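Local atomic coordinates of uncharacterized protein DUF1185 (Bordetella bronchiseptica RB50, PDB entry 3BYQ), a protein that is of unknown function but adopts a variant of the Bacillus chorismate mutase fold and may play a role in amino-acid metabolism. Residues N76-G90 / P157-G171. Residues are numbered along the deposited sequence; the frame is centred on the assembly and turned at random.
Sequences NIEVYSKAAIVGVDG and PRPREILFALVMGTG. With EDO (1,2-ethanediol), chain T; EDO (1,2-ethanediol), chain I.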
# COMPACT_ATOMS: atom_id res chain seq x y z
N ASN B 76 27.12 16.68 15.08
CA ASN B 76 25.97 17.19 14.37
C ASN B 76 24.62 16.65 14.78
O ASN B 76 23.63 16.93 14.14
CB ASN B 76 26.16 16.93 12.88
CG ASN B 76 27.37 17.62 12.33
OD1 ASN B 76 27.57 18.81 12.58
ND2 ASN B 76 28.16 16.90 11.56
N ILE B 77 24.59 15.89 15.85
CA ILE B 77 23.37 15.22 16.26
C ILE B 77 22.50 16.05 17.19
O ILE B 77 22.92 16.45 18.28
CB ILE B 77 23.66 13.86 16.95
CG1 ILE B 77 24.67 13.01 16.14
CG2 ILE B 77 22.36 13.12 17.27
CD1 ILE B 77 24.32 12.70 14.70
N GLU B 78 21.26 16.27 16.77
CA GLU B 78 20.30 16.98 17.58
C GLU B 78 19.00 16.27 17.84
O GLU B 78 18.34 16.63 18.76
CB GLU B 78 20.01 18.37 17.02
CG GLU B 78 21.25 19.25 16.92
CD GLU B 78 20.93 20.70 16.55
OE1 GLU B 78 19.78 21.17 16.65
OE2 GLU B 78 21.88 21.38 16.15
N VAL B 79 18.63 15.27 17.03
CA VAL B 79 17.37 14.53 17.25
C VAL B 79 17.61 13.03 17.10
O VAL B 79 18.56 12.61 16.45
CB VAL B 79 16.24 14.98 16.27
CG1 VAL B 79 15.89 16.48 16.47
CG2 VAL B 79 16.57 14.69 14.80
N TYR B 80 16.76 12.23 17.73
CA TYR B 80 16.85 10.77 17.57
C TYR B 80 15.51 10.08 17.81
O TYR B 80 14.53 10.71 18.22
CB TYR B 80 18.00 10.14 18.42
CG TYR B 80 18.05 10.39 19.93
CD1 TYR B 80 16.95 10.84 20.68
CD2 TYR B 80 19.21 10.10 20.63
CE1 TYR B 80 17.05 11.05 22.10
CE2 TYR B 80 19.30 10.25 22.02
CZ TYR B 80 18.24 10.72 22.74
OH TYR B 80 18.45 10.90 24.11
N SER B 81 15.52 8.79 17.50
CA SER B 81 14.42 7.90 17.68
C SER B 81 14.89 6.47 17.51
O SER B 81 16.01 6.19 17.12
CB SER B 81 13.29 8.17 16.69
OG SER B 81 12.09 7.48 17.07
N LYS B 82 13.95 5.57 17.76
CA LYS B 82 14.22 4.14 17.64
C LYS B 82 12.95 3.47 17.23
O LYS B 82 11.86 3.94 17.55
CB LYS B 82 14.72 3.56 18.97
CG LYS B 82 13.73 3.63 20.14
CD LYS B 82 14.39 3.52 21.52
CE LYS B 82 13.38 3.81 22.60
NZ LYS B 82 13.92 3.90 23.97
N ALA B 83 13.06 2.35 16.53
CA ALA B 83 11.84 1.70 16.06
C ALA B 83 12.04 0.24 15.79
O ALA B 83 13.16 -0.24 15.64
CB ALA B 83 11.33 2.41 14.80
N ALA B 84 10.94 -0.48 15.79
CA ALA B 84 10.97 -1.93 15.52
C ALA B 84 9.76 -2.39 14.73
O ALA B 84 8.67 -1.95 14.97
CB ALA B 84 11.04 -2.74 16.81
N ILE B 85 10.00 -3.28 13.78
CA ILE B 85 8.94 -3.91 13.01
C ILE B 85 9.18 -5.43 13.12
O ILE B 85 10.18 -5.97 12.62
CB ILE B 85 8.86 -3.50 11.52
CG1 ILE B 85 8.95 -1.99 11.39
CG2 ILE B 85 7.53 -4.08 10.86
CD1 ILE B 85 8.99 -1.46 9.99
N VAL B 86 8.20 -6.10 13.72
CA VAL B 86 8.28 -7.52 13.96
C VAL B 86 7.47 -8.22 12.89
O VAL B 86 6.42 -7.75 12.48
CB VAL B 86 7.75 -7.92 15.37
CG1 VAL B 86 7.93 -9.43 15.64
CG2 VAL B 86 8.45 -7.07 16.48
N GLY B 87 8.00 -9.34 12.40
CA GLY B 87 7.30 -10.12 11.41
C GLY B 87 6.05 -10.77 11.94
O GLY B 87 5.88 -10.92 13.19
N VAL B 88 5.19 -11.21 11.02
CA VAL B 88 3.85 -11.66 11.44
C VAL B 88 3.79 -12.90 12.31
O VAL B 88 2.76 -13.12 12.95
CB VAL B 88 2.83 -11.83 10.29
CG1 VAL B 88 2.47 -10.51 9.70
CG2 VAL B 88 3.29 -12.83 9.26
N ASP B 89 4.85 -13.70 12.33
CA ASP B 89 4.91 -14.88 13.21
C ASP B 89 5.42 -14.54 14.62
O ASP B 89 5.53 -15.43 15.46
CB ASP B 89 5.71 -16.03 12.60
CG ASP B 89 5.01 -16.72 11.46
OD1 ASP B 89 3.87 -16.32 11.07
OD2 ASP B 89 5.60 -17.69 10.93
N GLY B 90 5.73 -13.28 14.89
CA GLY B 90 6.20 -12.84 16.18
C GLY B 90 5.12 -12.15 16.96
O GLY B 90 3.93 -12.32 16.69
N PRO B 157 10.21 -7.12 7.58
CA PRO B 157 10.64 -8.40 8.12
C PRO B 157 9.73 -9.47 7.56
O PRO B 157 8.50 -9.29 7.50
CB PRO B 157 10.34 -8.27 9.61
CG PRO B 157 9.23 -7.33 9.69
CD PRO B 157 9.38 -6.38 8.57
N ARG B 158 10.36 -10.59 7.21
CA ARG B 158 9.62 -11.75 6.76
C ARG B 158 9.01 -12.30 8.08
O ARG B 158 9.33 -11.82 9.15
CB ARG B 158 10.52 -12.69 5.98
CG ARG B 158 10.96 -11.99 4.69
CD ARG B 158 11.79 -12.85 3.89
NE ARG B 158 12.38 -12.12 2.77
CZ ARG B 158 13.13 -12.70 1.83
NH1 ARG B 158 13.30 -14.02 1.80
NH2 ARG B 158 13.68 -11.96 0.92
N PRO B 159 8.07 -13.25 7.99
CA PRO B 159 7.32 -13.66 9.14
C PRO B 159 8.11 -13.98 10.41
O PRO B 159 7.65 -13.67 11.52
CB PRO B 159 6.56 -14.88 8.62
CG PRO B 159 6.26 -14.52 7.18
CD PRO B 159 7.53 -13.81 6.73
N ARG B 160 9.29 -14.56 10.22
CA ARG B 160 10.13 -15.04 11.32
C ARG B 160 11.37 -14.18 11.55
O ARG B 160 12.39 -14.65 12.03
CB ARG B 160 10.47 -16.52 11.07
CG ARG B 160 9.21 -17.39 10.99
CD ARG B 160 9.48 -18.83 10.73
NE ARG B 160 9.72 -19.09 9.33
CZ ARG B 160 8.78 -18.95 8.39
NH1 ARG B 160 7.56 -18.51 8.70
NH2 ARG B 160 9.09 -19.21 7.14
N GLU B 161 11.23 -12.92 11.19
CA GLU B 161 12.28 -11.90 11.37
C GLU B 161 11.80 -10.72 12.16
O GLU B 161 10.61 -10.56 12.46
CB GLU B 161 12.78 -11.40 10.03
CG GLU B 161 13.34 -12.48 9.15
CD GLU B 161 13.89 -11.95 7.86
OE1 GLU B 161 13.21 -11.09 7.23
OE2 GLU B 161 14.97 -12.45 7.43
N ILE B 162 12.77 -9.89 12.51
CA ILE B 162 12.52 -8.59 13.16
C ILE B 162 13.44 -7.56 12.55
O ILE B 162 14.61 -7.88 12.22
CB ILE B 162 12.80 -8.57 14.69
CG1 ILE B 162 12.13 -9.75 15.42
CG2 ILE B 162 12.33 -7.19 15.30
CD1 ILE B 162 12.75 -10.07 16.84
N LEU B 163 12.89 -6.38 12.29
CA LEU B 163 13.65 -5.22 11.79
C LEU B 163 13.77 -4.24 12.94
O LEU B 163 12.78 -3.84 13.56
CB LEU B 163 12.90 -4.58 10.60
CG LEU B 163 13.63 -3.43 9.87
CD1 LEU B 163 12.94 -3.19 8.51
CD2 LEU B 163 13.60 -2.15 10.68
N PHE B 164 15.02 -3.96 13.32
CA PHE B 164 15.33 -2.99 14.36
C PHE B 164 16.01 -1.79 13.73
O PHE B 164 16.86 -1.94 12.88
CB PHE B 164 16.26 -3.60 15.41
CG PHE B 164 15.61 -4.67 16.28
CD1 PHE B 164 14.57 -4.33 17.14
CD2 PHE B 164 16.08 -5.97 16.31
CE1 PHE B 164 13.98 -5.26 17.96
CE2 PHE B 164 15.49 -6.93 17.15
CZ PHE B 164 14.43 -6.56 17.97
N ALA B 165 15.66 -0.60 14.22
CA ALA B 165 16.16 0.63 13.67
C ALA B 165 16.45 1.73 14.67
O ALA B 165 15.76 1.83 15.72
CB ALA B 165 15.13 1.18 12.64
N LEU B 166 17.44 2.54 14.32
CA LEU B 166 17.73 3.76 15.08
C LEU B 166 17.70 4.90 14.08
O LEU B 166 18.02 4.72 12.89
CB LEU B 166 19.09 3.71 15.75
CG LEU B 166 19.25 2.65 16.85
CD1 LEU B 166 20.67 2.66 17.40
CD2 LEU B 166 18.24 2.87 17.94
N VAL B 167 17.35 6.07 14.58
CA VAL B 167 17.31 7.29 13.80
C VAL B 167 18.07 8.40 14.52
O VAL B 167 17.97 8.55 15.71
CB VAL B 167 15.87 7.76 13.56
CG1 VAL B 167 15.83 9.11 12.79
CG2 VAL B 167 15.07 6.69 12.83
N MSE B 168 18.86 9.15 13.74
CA MSE B 168 19.49 10.39 14.21
C MSE B 168 19.32 11.46 13.15
O MSE B 168 19.24 11.17 11.96
CB MSE B 168 20.96 10.27 14.53
CG MSE B 168 21.27 9.30 15.69
SE MSE B 168 23.17 9.32 16.01
CE MSE B 168 23.26 7.75 17.12
N GLY B 169 19.31 12.70 13.62
CA GLY B 169 19.15 13.86 12.76
C GLY B 169 19.90 15.06 13.28
O GLY B 169 20.29 15.10 14.44
N THR B 170 20.04 16.06 12.40
CA THR B 170 20.96 17.19 12.62
C THR B 170 20.37 18.51 13.10
O THR B 170 21.13 19.41 13.48
CB THR B 170 21.75 17.49 11.34
OG1 THR B 170 20.84 17.92 10.32
CG2 THR B 170 22.50 16.27 10.92
N GLY B 171 19.04 18.62 13.11
CA GLY B 171 18.42 19.86 13.53
C GLY B 171 16.92 19.88 13.54
O GLY B 171 16.28 18.85 13.58
C1 EDO T . 21.07 21.46 9.93
O1 EDO T . 20.12 20.54 10.47
C2 EDO T . 21.79 22.26 11.01
O2 EDO T . 21.36 21.85 12.31
C1 EDO I . 4.24 -17.43 6.85
O1 EDO I . 5.27 -18.16 6.16
C2 EDO I . 3.16 -18.40 7.30
O2 EDO I . 2.63 -19.04 6.13
O HOH W 1 23.64 19.83 14.18
O HOH W 2 6.12 -10.33 8.30
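From V79 paired with G169 to V86 paired with I162, strands 79-86 and 161-169 run antiparallel at 170°, alternating hydrogen-bonded and non-hydrogen-bonded pairs in the sheet of this chorismate-mutase-like fold. A classic beta bulge opens the pairing: G169 O accepts from E78 N at 2.8 Å, within the carbonyl plane, and from V79 N, which lies well above that plane. V79 CG2 packs 3.4 Å from G169 CA, directly on the glycine backbone.

Side chains then divide between the two faces. On the face of Y80, L166 turns its CD2 onto K82 CB at 3.7 Å, while the extended lysine chain leads away, its NZ hydrogen-bonded to the backbone O of H99. A84 CB approaches the ring of F164 obliquely, and W98 of helix 98-109 stacks on that ring. On the other face the ring of P157, which follows a cis peptide bond, crosses I85 at about a right angle, its CD 3.7 Å from I85 CG2; I85 chi1 of -47° sets CG1 beside the backbone N and leaves CG2 anti to it, facing the proline.

At this end the type I turn G87-G90, which follows strand 79-86, meets the type I turn R158-E161, which leads into strand 161-169, P159 O accepting from D89 N at 2.9 Å. The R160 chain, bent at chi3 (-81°), brings NH1 within 3.1 Å of D89 OD2, a salt bridge in the guanidinium plane but above the carboxylate plane. R160 NH2 also forms a salt bridge with D89 OD1 of a second subunit. The chemistry thus changes along the contact: backbone bonds and apolar packing join its buried middle, whereas charge at its turn end links the pairing to the assembly.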